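Putative Zn-dependent exopeptidase (Bacteroides vulgatus ATCC 8482, PDB 3GUX) probably cleaves single amino acids from the N-terminal ends of peptides, acting as a zinc-dependent aminopeptidase of peptidase family M28. Local coordinates at residues E54-Q59 / V136-A141; A72-Y77 / F158-Y163; I88-Y91 / K97-L100; Q183-T188 / A261-V266; K227-K232 / G303-D308. All blocks are in the same frame, centred on the assembly; numbering follows the deposited sequence.

From the N terminus, helix 47-62 enters contact 1, whose loop closes when helix 131-146 packs beside it. Before that closure strand 66-75 opens contact 2, which closes at the loop after strand 152-158, so contacts 1 and 2 cross. Contact 3, a short-range tie between strands 81-91 and 98-104, nests inside both. Contacts 4 and 5 come after these along the chain and cross each other: contact 4 joins helix 180-187 to the approach to strand 265-269, and contact 5 joins helices 223-236 and 296-311. Tyr91 touches Ala141 between contacts 3 and 1, Leu100 touches Trp185 between contacts 3 and 4, and Ile140 links contacts 1 and 5.

Contact 1: residues E54-Q59 / V136-A141; sequences EYLAGQ and VLLEIA
Leu56 and Gln59 on helix 47-62 meet Leu138 on helix 131-146 where the two helices run in nearly the same direction, their local axes 11.4 Å apart at closest approach and inclined by 23°. At that separation the backbones stay well apart, the nearest pair of CA atoms being those of Gln59 and Leu138 at 7.5 Å. A single leucine therefore does most of the bridging. The Leu138 side chain sets out toward the other helix, and its two methyl groups divide the work. The CD1 methyl of Leu138 meets the CD2 methyl of Leu56 at 3.7 Å, the two leucine side chains crossing at about a right angle. The other branch, CD2 of Leu138, rests against CB of Gln59 at 3.9 Å. More loosely, the Tyr55 ring brings CE2 to 4.4 Å from Leu138 CD1. Gln59 CG, set beside its backbone N by chi1 (-72°), lies over one face of the Tyr55 ring, 3.6 Å above the plane and offset toward the rim. No hydrogen bond crosses between the segments, and the contact is modest and apolar. Both helices lie on one face of the central sheet: Leu56 and Leu138 reach down to Phe157 of strand 152-158, Leu56 also touches Ile87 of strand 81-91, and Tyr32 of the neighbouring helix 26-37 touches both Tyr55 and Leu138.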
# COMPACT_ATOMS: atom_id res chain seq x y z
N GLU A 54 -7.17 12.52 8.85
CA GLU A 54 -6.37 13.25 9.83
C GLU A 54 -5.57 12.25 10.67
O GLU A 54 -4.38 12.46 10.91
CB GLU A 54 -7.26 14.13 10.71
CG GLU A 54 -7.96 15.26 9.95
CD GLU A 54 -9.04 15.96 10.77
OE1 GLU A 54 -9.00 15.85 12.02
OE2 GLU A 54 -9.90 16.67 10.18
N TYR A 55 -6.22 11.17 11.11
CA TYR A 55 -5.54 10.12 11.89
C TYR A 55 -4.34 9.54 11.14
O TYR A 55 -3.26 9.44 11.71
CB TYR A 55 -6.52 8.98 12.27
CG TYR A 55 -5.83 7.72 12.80
CD1 TYR A 55 -5.33 7.66 14.09
CD2 TYR A 55 -5.71 6.57 11.99
CE1 TYR A 55 -4.70 6.48 14.57
CE2 TYR A 55 -5.12 5.43 12.45
CZ TYR A 55 -4.60 5.39 13.73
OH TYR A 55 -4.00 4.24 14.16
N LEU A 56 -4.52 9.21 9.86
CA LEU A 56 -3.46 8.62 9.05
C LEU A 56 -2.30 9.59 8.79
O LEU A 56 -1.13 9.21 8.89
CB LEU A 56 -4.01 8.10 7.71
CG LEU A 56 -4.99 6.94 7.80
CD1 LEU A 56 -5.51 6.60 6.43
CD2 LEU A 56 -4.25 5.74 8.47
N ALA A 57 -2.62 10.83 8.44
CA ALA A 57 -1.59 11.84 8.27
C ALA A 57 -0.80 11.98 9.56
O ALA A 57 0.44 11.98 9.54
CB ALA A 57 -2.20 13.17 7.92
N GLY A 58 -1.51 12.06 10.68
CA GLY A 58 -0.89 12.20 11.99
C GLY A 58 0.05 11.08 12.34
O GLY A 58 1.17 11.29 12.87
N GLN A 59 -0.38 9.86 12.06
CA GLN A 59 0.45 8.71 12.34
C GLN A 59 1.70 8.69 11.49
O GLN A 59 2.77 8.37 12.01
CB GLN A 59 -0.35 7.41 12.15
CG GLN A 59 -1.38 7.20 13.26
CD GLN A 59 -0.72 7.02 14.62
OE1 GLN A 59 0.33 6.41 14.72
NE2 GLN A 59 -1.35 7.57 15.65
N VAL A 136 -1.12 -2.42 7.66
CA VAL A 136 0.17 -3.06 7.49
C VAL A 136 1.24 -2.01 7.18
O VAL A 136 2.35 -2.05 7.71
CB VAL A 136 0.12 -4.07 6.36
CG1 VAL A 136 1.52 -4.52 6.01
CG2 VAL A 136 -0.73 -5.23 6.70
N LEU A 137 0.93 -1.05 6.33
CA LEU A 137 1.90 -0.01 5.97
C LEU A 137 2.26 0.93 7.13
O LEU A 137 3.41 1.40 7.22
CB LEU A 137 1.42 0.76 4.73
CG LEU A 137 1.43 -0.06 3.42
CD1 LEU A 137 1.02 0.78 2.21
CD2 LEU A 137 2.81 -0.71 3.18
N LEU A 138 1.29 1.22 8.00
CA LEU A 138 1.56 2.05 9.18
C LEU A 138 2.55 1.32 10.07
O LEU A 138 3.50 1.93 10.56
CB LEU A 138 0.29 2.36 9.97
CG LEU A 138 -0.70 3.39 9.38
CD1 LEU A 138 -2.01 3.40 10.16
CD2 LEU A 138 -0.09 4.78 9.34
N GLU A 139 2.34 0.01 10.27
CA GLU A 139 3.27 -0.78 11.08
C GLU A 139 4.63 -0.82 10.41
O GLU A 139 5.63 -0.76 11.09
CB GLU A 139 2.73 -2.19 11.37
CG GLU A 139 3.74 -3.13 12.01
CD GLU A 139 4.28 -2.66 13.37
OE1 GLU A 139 3.79 -1.67 13.97
OE2 GLU A 139 5.22 -3.31 13.85
N ILE A 140 4.69 -0.92 9.07
CA ILE A 140 5.99 -0.85 8.37
C ILE A 140 6.66 0.53 8.59
O ILE A 140 7.86 0.60 8.83
CB ILE A 140 5.87 -1.23 6.89
CG1 ILE A 140 5.54 -2.72 6.77
CG2 ILE A 140 7.17 -0.91 6.11
CD1 ILE A 140 5.16 -3.18 5.41
N ALA A 141 5.86 1.59 8.58
CA ALA A 141 6.34 2.96 8.85
C ALA A 141 7.02 3.05 10.22
O ALA A 141 8.13 3.56 10.36
CB ALA A 141 5.18 3.97 8.76

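Contact 2: residues A72-Y77 / F158-Y163; sequences ADLIAY and FDSEDY
Tyr163 lies against Ala76 and Tyr77 at the margin of the central sheet of this phosphorylase/hydrolase-like fold, where the loop leaving strand 152-158 passes the end of edge strand 66-75. Strand 81-91 runs between those two strands in the sheet, so the contact spans it. With CG turned away from its backbone N (chi1 -158°), the Tyr163 side chain swings toward residues 72-77. Its CB and CG lead the way without close contact to them. The first touch is made by CD1, which meets the CB of Ala76 at 3.6 Å and also lies 4.2 Å from CE1 of Tyr77. One atom further out, CE1 of Tyr163 still grazes the Ala76 methyl, at 3.9 Å, while CZ and OH continue past it. The ring is also backed by Leu82 of strand 81-91 and by Pro44. Further back along the loop, Leu74 sends CD1 to the CB of Ser160 at 4.2 Å. The hydroxyl of that serine is bonded to Ser84 OG of the intervening strand, and it is the CB that meets the leucine. No hydrogen bond joins the two segments. The two tyrosine side chains cross at about a right angle, and Tyr77, which also touches a crystal neighbour, presents its edge to the backbone: its CE1 is 3.2 Å from Tyr163 O, which lies near the plane of the ring.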
# COMPACT_ATOMS: atom_id res chain seq x y z
N ALA A 72 -7.51 17.32 -3.55
CA ALA A 72 -7.98 17.50 -4.92
C ALA A 72 -9.47 17.25 -5.06
O ALA A 72 -10.01 16.38 -4.38
CB ALA A 72 -7.25 16.55 -5.83
N ASP A 73 -10.13 18.00 -5.95
CA ASP A 73 -11.53 17.78 -6.23
C ASP A 73 -11.59 16.78 -7.36
O ASP A 73 -11.30 17.12 -8.50
CB ASP A 73 -12.26 19.07 -6.65
CG ASP A 73 -12.45 20.05 -5.52
OD1 ASP A 73 -12.09 19.75 -4.37
OD2 ASP A 73 -12.98 21.12 -5.78
N LEU A 74 -11.99 15.55 -7.07
CA LEU A 74 -12.07 14.52 -8.08
C LEU A 74 -13.54 14.20 -8.41
O LEU A 74 -14.31 13.85 -7.52
CB LEU A 74 -11.34 13.30 -7.58
CG LEU A 74 -9.84 13.52 -7.22
CD1 LEU A 74 -9.23 12.18 -6.80
CD2 LEU A 74 -9.04 14.14 -8.34
N ILE A 75 -13.90 14.28 -9.69
CA ILE A 75 -15.29 14.04 -10.13
C ILE A 75 -15.53 12.57 -10.35
O ILE A 75 -14.86 11.96 -11.16
CB ILE A 75 -15.68 14.84 -11.39
CG1 ILE A 75 -15.91 16.32 -11.09
CG2 ILE A 75 -17.00 14.30 -12.03
CD1 ILE A 75 -14.72 17.09 -10.59
N ALA A 76 -16.47 12.03 -9.60
CA ALA A 76 -16.85 10.65 -9.67
C ALA A 76 -17.82 10.38 -10.83
O ALA A 76 -18.27 11.29 -11.50
CB ALA A 76 -17.47 10.21 -8.34
N TYR A 77 -18.14 9.10 -11.02
CA TYR A 77 -18.98 8.64 -12.15
C TYR A 77 -20.35 9.32 -12.22
O TYR A 77 -20.87 9.55 -13.31
CB TYR A 77 -19.16 7.11 -12.11
CG TYR A 77 -20.14 6.65 -11.05
CD1 TYR A 77 -19.76 6.50 -9.71
CD2 TYR A 77 -21.48 6.39 -11.39
CE1 TYR A 77 -20.67 6.11 -8.74
CE2 TYR A 77 -22.40 6.01 -10.42
CZ TYR A 77 -21.98 5.87 -9.10
OH TYR A 77 -22.89 5.49 -8.14
N PHE A 158 -3.75 6.14 -1.13
CA PHE A 158 -4.60 6.66 -2.17
C PHE A 158 -6.03 6.79 -1.71
O PHE A 158 -6.55 5.90 -1.06
CB PHE A 158 -4.63 5.73 -3.40
CG PHE A 158 -3.31 5.58 -4.07
CD1 PHE A 158 -2.63 6.70 -4.53
CD2 PHE A 158 -2.78 4.33 -4.30
CE1 PHE A 158 -1.44 6.58 -5.19
CE2 PHE A 158 -1.57 4.20 -4.93
CZ PHE A 158 -0.89 5.32 -5.38
N ASP A 159 -6.67 7.90 -2.06
CA ASP A 159 -8.07 8.12 -1.76
C ASP A 159 -8.91 7.82 -3.00
O ASP A 159 -8.38 7.51 -4.06
CB ASP A 159 -8.24 9.58 -1.33
CG ASP A 159 -9.50 9.85 -0.54
OD1 ASP A 159 -10.31 8.93 -0.26
OD2 ASP A 159 -9.68 11.04 -0.18
N SER A 160 -10.23 7.83 -2.83
CA SER A 160 -11.20 7.77 -3.95
C SER A 160 -11.02 6.60 -4.90
O SER A 160 -11.12 6.70 -6.12
CB SER A 160 -11.14 9.11 -4.69
OG SER A 160 -11.36 10.14 -3.73
N GLU A 161 -10.79 5.45 -4.32
CA GLU A 161 -10.45 4.30 -5.10
C GLU A 161 -11.67 3.50 -5.46
O GLU A 161 -11.78 2.98 -6.57
CB GLU A 161 -9.40 3.50 -4.28
CG GLU A 161 -8.62 2.39 -5.01
CD GLU A 161 -9.42 1.13 -5.06
OE1 GLU A 161 -10.45 1.00 -4.29
OE2 GLU A 161 -9.00 0.26 -5.85
N ASP A 162 -12.64 3.50 -4.56
CA ASP A 162 -13.74 2.55 -4.59
C ASP A 162 -15.12 3.17 -4.74
O ASP A 162 -16.08 2.65 -4.18
CB ASP A 162 -13.65 1.83 -3.22
CG ASP A 162 -13.95 0.36 -3.30
OD1 ASP A 162 -14.42 -0.13 -4.35
OD2 ASP A 162 -13.68 -0.32 -2.27
N TYR A 163 -15.22 4.24 -5.52
CA TYR A 163 -16.46 4.96 -5.64
C TYR A 163 -16.90 4.83 -7.06
O TYR A 163 -18.08 5.01 -7.31
CB TYR A 163 -16.22 6.44 -5.28
CG TYR A 163 -17.42 7.28 -4.84
CD1 TYR A 163 -18.30 7.84 -5.75
CD2 TYR A 163 -17.63 7.56 -3.49
CE1 TYR A 163 -19.38 8.67 -5.33
CE2 TYR A 163 -18.70 8.33 -3.06
CZ TYR A 163 -19.57 8.89 -3.97
OH TYR A 163 -20.61 9.67 -3.47

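Contact 3: residues I88-Y91 / K97-L100; sequences IGAY and KRIL
Arg98 reaches Ala90 and Tyr91 with one terminal nitrogen. NH2 of Arg98 gives a weak hydrogen bond to the carbonyl O of Tyr91, 2.9 Å long but bent to 129° at the hydrogen, and the same NH2 lies 3.8 Å from the CB of Ala90. Both partners approach the guanidinium obliquely. The reach depends on the shape of the side chain: it leaves CB beside the backbone N, runs straight through chi2, and turns at chi3 (71°), which swings the guanidinium round toward Tyr91. Partners outside the two segments fix the guanidinium: NE forms a salt bridge with Asp154 OD2, while NH1 is bonded to the carbonyl oxygens of Lys92 and Ser95 in the turn that joins the segments. The cation thus gathers carbonyl groups around itself and has a carboxylate to balance its charge. A leucine here would probably leave Asp154 without its buried counter-charge and the carbonyls of Tyr91, Lys92 and Ser95 without the guanidinium N-H groups they now share, so that the turn would be less firmly held. Tyr91 directs its ring elsewhere, its OH being bonded to Phe63 O. The two strands are not sheet neighbours: strand 152-158 lies between them, antiparallel to 81-91 and parallel to 98-104, and Arg98 spans it. Ala90 touches Asp154 of that middle strand, whereas the Tyr91 ring packs against helix 131-146, on Ala141 and Ile144.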
# COMPACT_ATOMS: atom_id res chain seq x y z
N ILE A 88 0.85 11.03 1.68
CA ILE A 88 2.14 10.43 1.36
C ILE A 88 3.16 10.66 2.48
O ILE A 88 3.29 11.77 2.99
CB ILE A 88 2.70 10.92 -0.02
CG1 ILE A 88 1.66 10.78 -1.13
CG2 ILE A 88 3.94 10.12 -0.40
CD1 ILE A 88 0.63 11.92 -1.23
N GLY A 89 3.87 9.59 2.86
CA GLY A 89 4.92 9.63 3.88
C GLY A 89 6.23 9.14 3.27
O GLY A 89 6.34 7.99 2.86
N ALA A 90 7.24 10.02 3.23
CA ALA A 90 8.54 9.73 2.62
C ALA A 90 9.57 9.50 3.68
O ALA A 90 9.58 10.22 4.68
CB ALA A 90 8.99 10.88 1.71
N TYR A 91 10.42 8.50 3.46
CA TYR A 91 11.56 8.20 4.31
C TYR A 91 12.81 8.35 3.48
O TYR A 91 12.83 7.94 2.31
CB TYR A 91 11.47 6.79 4.88
CG TYR A 91 10.41 6.72 5.93
CD1 TYR A 91 10.68 7.10 7.23
CD2 TYR A 91 9.13 6.32 5.61
CE1 TYR A 91 9.72 7.05 8.20
CE2 TYR A 91 8.14 6.27 6.58
CZ TYR A 91 8.45 6.65 7.87
OH TYR A 91 7.48 6.62 8.85
N LYS A 97 17.35 6.38 -5.00
CA LYS A 97 17.00 4.95 -4.96
C LYS A 97 15.84 4.74 -3.97
O LYS A 97 16.03 4.90 -2.76
CB LYS A 97 18.20 4.08 -4.53
CG LYS A 97 19.44 4.10 -5.42
CD LYS A 97 20.38 2.98 -4.94
CE LYS A 97 21.71 2.94 -5.68
NZ LYS A 97 22.46 1.71 -5.29
N ARG A 98 14.65 4.36 -4.47
CA ARG A 98 13.45 4.18 -3.59
C ARG A 98 12.51 3.03 -3.96
O ARG A 98 12.47 2.58 -5.10
CB ARG A 98 12.58 5.45 -3.61
CG ARG A 98 13.33 6.75 -3.59
CD ARG A 98 12.41 7.94 -3.59
NE ARG A 98 11.69 8.13 -2.33
CZ ARG A 98 12.24 8.57 -1.20
NH1 ARG A 98 13.54 8.85 -1.11
NH2 ARG A 98 11.48 8.71 -0.11
N ILE A 99 11.75 2.56 -2.96
CA ILE A 99 10.69 1.57 -3.17
C ILE A 99 9.37 2.23 -2.78
O ILE A 99 9.27 2.91 -1.75
CB ILE A 99 10.85 0.26 -2.39
CG1 ILE A 99 12.20 -0.41 -2.68
CG2 ILE A 99 9.66 -0.68 -2.71
CD1 ILE A 99 12.47 -0.73 -4.16
N LEU A 100 8.35 2.10 -3.63
CA LEU A 100 7.03 2.65 -3.31
C LEU A 100 6.19 1.59 -2.64
O LEU A 100 6.16 0.47 -3.11
CB LEU A 100 6.30 3.12 -4.58
CG LEU A 100 4.83 3.54 -4.44
CD1 LEU A 100 4.64 4.64 -3.41
CD2 LEU A 100 4.36 3.97 -5.77

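Contact 4: residues Q183-T188 / A261-V266; sequences QYWART and ARIPCV
Ala261 pushes its methyl group into the shallow notch between Trp185 and Ala186 on helix 180-187. The backbones come close here, with the CA atoms of Ala186 and Ala261 only 4.4 Å apart, an approach that suits two residues with nothing beyond CB. Their methyl carbons sit 3.8 Å from each other, CB to CB. On the other flank of the notch stands the Trp185 indole, whose CZ3 comes within 3.9 Å of the Ala261 CB, reached obliquely. Trp185 is set there by its first torsion, which places CG opposite the backbone N (179°) and carries the ring toward residues 261-263. Its far corner, CH2, meets CD1 of Ile263 at 4.4 Å, the methyl lying at the ring edge, close to its plane. Around this patch Leu260 of helix 253-260 covers Ala186, Val257 and Tyr194 touch the indole, and Leu100 from strand 98-104 touches CH2. The side chains that meet are all apolar, though backbone N and O lie close by: Ala186 CB is 3.5 Å from Ala261 N. Ala186 O is also 3.5 Å from Ala261 N, but poorly angled, so no hydrogen bond joins the segments and the fit rests on van der Waals packing.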
# COMPACT_ATOMS: atom_id res chain seq x y z
N GLN A 183 -5.00 7.57 -10.02
CA GLN A 183 -4.97 8.19 -11.36
C GLN A 183 -4.45 9.59 -11.21
O GLN A 183 -3.63 10.02 -11.98
CB GLN A 183 -6.34 8.22 -12.06
CG GLN A 183 -6.66 6.96 -12.81
CD GLN A 183 -8.09 6.91 -13.32
OE1 GLN A 183 -9.01 6.52 -12.59
NE2 GLN A 183 -8.27 7.24 -14.58
N TYR A 184 -4.96 10.31 -10.21
CA TYR A 184 -4.51 11.66 -9.94
C TYR A 184 -3.03 11.64 -9.58
O TYR A 184 -2.22 12.35 -10.19
CB TYR A 184 -5.32 12.29 -8.80
CG TYR A 184 -4.95 13.72 -8.55
CD1 TYR A 184 -5.58 14.76 -9.26
CD2 TYR A 184 -3.97 14.05 -7.63
CE1 TYR A 184 -5.23 16.06 -9.03
CE2 TYR A 184 -3.63 15.36 -7.41
CZ TYR A 184 -4.25 16.35 -8.12
OH TYR A 184 -3.90 17.63 -7.87
N TRP A 185 -2.69 10.80 -8.62
CA TRP A 185 -1.31 10.73 -8.15
C TRP A 185 -0.32 10.35 -9.23
O TRP A 185 0.67 11.01 -9.38
CB TRP A 185 -1.16 9.76 -6.98
CG TRP A 185 0.32 9.69 -6.51
CD1 TRP A 185 0.94 10.57 -5.66
CD2 TRP A 185 1.33 8.75 -6.91
NE1 TRP A 185 2.27 10.22 -5.50
CE2 TRP A 185 2.53 9.11 -6.25
CE3 TRP A 185 1.33 7.63 -7.74
CZ2 TRP A 185 3.73 8.39 -6.41
CZ3 TRP A 185 2.55 6.89 -7.89
CH2 TRP A 185 3.71 7.29 -7.23
N ALA A 186 -0.58 9.27 -9.97
CA ALA A 186 0.38 8.80 -10.96
C ALA A 186 0.56 9.86 -12.02
O ALA A 186 1.68 10.19 -12.32
CB ALA A 186 -0.01 7.43 -11.57
N ARG A 187 -0.54 10.44 -12.52
CA ARG A 187 -0.48 11.49 -13.54
C ARG A 187 0.46 12.62 -13.13
O ARG A 187 1.35 13.02 -13.91
CB ARG A 187 -1.89 12.07 -13.84
N THR A 188 0.26 13.11 -11.90
CA THR A 188 1.06 14.20 -11.34
C THR A 188 1.46 13.86 -9.87
O THR A 188 0.76 14.25 -8.95
CB THR A 188 0.26 15.50 -11.40
OG1 THR A 188 -0.92 15.36 -10.62
CG2 THR A 188 -0.16 15.81 -12.82
N ALA A 261 2.74 7.20 -13.79
CA ALA A 261 4.01 7.43 -13.10
C ALA A 261 5.20 6.55 -13.55
O ALA A 261 6.33 6.85 -13.20
CB ALA A 261 3.78 7.24 -11.61
N ARG A 262 4.91 5.54 -14.38
CA ARG A 262 5.80 4.42 -14.84
C ARG A 262 6.77 3.63 -14.04
O ARG A 262 7.97 3.49 -14.39
CB ARG A 262 6.15 4.36 -16.35
CG ARG A 262 6.79 5.52 -16.99
CD ARG A 262 5.76 6.59 -17.21
N ILE A 263 6.22 3.08 -12.98
CA ILE A 263 6.91 2.31 -11.99
C ILE A 263 6.26 0.94 -12.05
O ILE A 263 5.05 0.86 -11.82
CB ILE A 263 6.63 2.96 -10.63
CG1 ILE A 263 7.20 4.39 -10.61
CG2 ILE A 263 7.17 2.08 -9.47
CD1 ILE A 263 6.87 5.17 -9.39
N PRO A 264 7.03 -0.13 -12.37
CA PRO A 264 6.33 -1.41 -12.26
C PRO A 264 5.79 -1.57 -10.83
O PRO A 264 6.47 -1.22 -9.86
CB PRO A 264 7.42 -2.44 -12.52
CG PRO A 264 8.69 -1.71 -12.19
CD PRO A 264 8.45 -0.33 -12.70
N CYS A 265 4.57 -2.05 -10.70
CA CYS A 265 3.95 -2.08 -9.41
C CYS A 265 3.21 -3.38 -9.21
O CYS A 265 2.35 -3.73 -10.03
CB CYS A 265 3.01 -0.91 -9.30
SG CYS A 265 2.42 -0.67 -7.66
N VAL A 266 3.52 -4.05 -8.10
CA VAL A 266 2.97 -5.36 -7.78
C VAL A 266 1.78 -5.24 -6.85
O VAL A 266 1.89 -4.64 -5.79
CB VAL A 266 4.06 -6.28 -7.11
CG1 VAL A 266 3.52 -7.64 -6.81
CG2 VAL A 266 5.31 -6.43 -8.00

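Contact 5: residues K227-K232 / G303-D308; sequences KKIWKK and GQTVMD
Ile229 and Lys232 on helix 223-236 face Thr305 and Asp308 on helix 296-311 across local axes that approach to 9.2 Å and cross at 118°. These helices belong to the layer covering the sheet in this phosphorylase/hydrolase-like fold, with Ile229 touching Val266 and Ile268 of edge strand 265-269. At the crossing, Thr305 brings its methyl to the neighbouring helix: CG2 lies 3.5 Å from Ile229 O and 3.9 Å from Ile229 CG2, while OG1 is bonded to Ala301 O in its own helix. Lys232 is folded, bending at chi2 (64°) and again at chi3, which lays its aliphatic chain across Asp308 at about a right angle. Within this pair the nearest approach is CD of Lys232 to CB of Asp308, 3.6 Å. The charged ends stay apart, Lys232 NZ standing 4.8 Å from Asp308 OD1, although a water 2.9 Å from NZ lies between them; its very short distance to the carboxylate makes that link doubtful in detail. An alanine in place of Lys232 would probably open a gap beside the Asp308 CB and take a positive charge from the neighbourhood of its carboxylate. Other groups hold that carboxylate: OD1 accepts from Ala21 N, and Gln304 NE2 donates on the syn side of Asp308 OD2 but tilted out of the carboxylate plane, in a 3.1 Å bond, nearly straight at 165°.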
# COMPACT_ATOMS: atom_id res chain seq x y z
N LYS A 227 7.85 -12.02 -8.58
CA LYS A 227 8.49 -13.30 -8.30
C LYS A 227 9.45 -13.20 -7.11
O LYS A 227 9.59 -14.17 -6.34
CB LYS A 227 9.20 -13.84 -9.56
N LYS A 228 10.09 -12.04 -6.97
CA LYS A 228 11.03 -11.76 -5.88
C LYS A 228 10.33 -11.77 -4.54
O LYS A 228 10.81 -12.35 -3.57
CB LYS A 228 11.66 -10.38 -6.11
CG LYS A 228 12.76 -9.99 -5.14
CD LYS A 228 13.03 -8.49 -5.15
CE LYS A 228 13.46 -7.97 -6.51
NZ LYS A 228 13.83 -6.54 -6.43
N ILE A 229 9.20 -11.08 -4.49
CA ILE A 229 8.38 -10.98 -3.31
C ILE A 229 7.82 -12.36 -2.91
O ILE A 229 7.88 -12.75 -1.74
CB ILE A 229 7.23 -9.93 -3.54
CG1 ILE A 229 7.83 -8.51 -3.68
CG2 ILE A 229 6.21 -9.99 -2.43
CD1 ILE A 229 6.86 -7.42 -4.32
N TRP A 230 7.32 -13.12 -3.88
CA TRP A 230 6.77 -14.45 -3.60
C TRP A 230 7.89 -15.40 -3.16
O TRP A 230 7.66 -16.24 -2.30
CB TRP A 230 6.00 -15.01 -4.79
CG TRP A 230 4.52 -14.72 -4.81
CD1 TRP A 230 3.51 -15.65 -4.87
CD2 TRP A 230 3.87 -13.43 -4.79
NE1 TRP A 230 2.30 -15.03 -4.91
CE2 TRP A 230 2.49 -13.67 -4.85
CE3 TRP A 230 4.33 -12.11 -4.71
CZ2 TRP A 230 1.55 -12.64 -4.82
CZ3 TRP A 230 3.40 -11.09 -4.70
CH2 TRP A 230 2.03 -11.36 -4.76
N LYS A 231 9.08 -15.22 -3.73
CA LYS A 231 10.29 -15.96 -3.35
C LYS A 231 10.60 -15.76 -1.89
O LYS A 231 10.81 -16.72 -1.16
CB LYS A 231 11.52 -15.51 -4.19
CG LYS A 231 12.81 -16.27 -3.95
CD LYS A 231 13.98 -15.72 -4.82
CE LYS A 231 15.33 -16.35 -4.39
NZ LYS A 231 16.48 -15.63 -4.95
N LYS A 232 10.60 -14.51 -1.45
CA LYS A 232 10.93 -14.20 -0.06
C LYS A 232 9.92 -14.77 0.90
O LYS A 232 10.28 -15.29 1.95
CB LYS A 232 11.06 -12.69 0.14
CG LYS A 232 11.49 -12.28 1.58
CD LYS A 232 12.85 -12.75 2.00
CE LYS A 232 13.98 -12.05 1.28
NZ LYS A 232 15.27 -12.54 1.87
N GLY A 303 3.15 -8.44 6.08
CA GLY A 303 4.01 -7.41 6.59
C GLY A 303 5.46 -7.84 6.65
O GLY A 303 6.35 -7.10 6.21
N GLN A 304 5.72 -9.04 7.16
CA GLN A 304 7.13 -9.48 7.27
C GLN A 304 7.78 -9.68 5.91
O GLN A 304 8.99 -9.39 5.73
CB GLN A 304 7.26 -10.78 8.07
CG GLN A 304 8.70 -11.04 8.58
CD GLN A 304 9.15 -9.92 9.49
OE1 GLN A 304 8.49 -9.64 10.49
NE2 GLN A 304 10.28 -9.25 9.15
N THR A 305 7.00 -10.22 4.97
CA THR A 305 7.50 -10.48 3.61
C THR A 305 7.88 -9.14 2.98
O THR A 305 8.96 -9.01 2.46
CB THR A 305 6.47 -11.23 2.73
OG1 THR A 305 6.31 -12.55 3.24
CG2 THR A 305 6.89 -11.28 1.22
N VAL A 306 7.01 -8.13 3.12
CA VAL A 306 7.31 -6.81 2.57
C VAL A 306 8.57 -6.22 3.20
O VAL A 306 9.41 -5.68 2.49
CB VAL A 306 6.11 -5.82 2.63
CG1 VAL A 306 6.53 -4.39 2.22
CG2 VAL A 306 5.02 -6.27 1.69
N MSE A 307 8.75 -6.38 4.49
CA MSE A 307 9.96 -5.84 5.11
C MSE A 307 11.22 -6.58 4.68
O MSE A 307 12.20 -5.93 4.32
CB MSE A 307 9.84 -5.83 6.61
CG MSE A 307 8.63 -5.06 6.96
SE MSE A 307 8.72 -4.47 8.69
CE MSE A 307 9.54 -2.86 8.13
N ASP A 308 11.19 -7.91 4.65
CA ASP A 308 12.39 -8.66 4.23
C ASP A 308 12.71 -8.37 2.75
O ASP A 308 13.87 -8.36 2.39
CB ASP A 308 12.27 -10.17 4.50
CG ASP A 308 12.64 -10.54 5.93
OD1 ASP A 308 13.83 -10.83 6.17
OD2 ASP A 308 11.75 -10.59 6.80
O HOH W 1 15.40 -11.80 4.62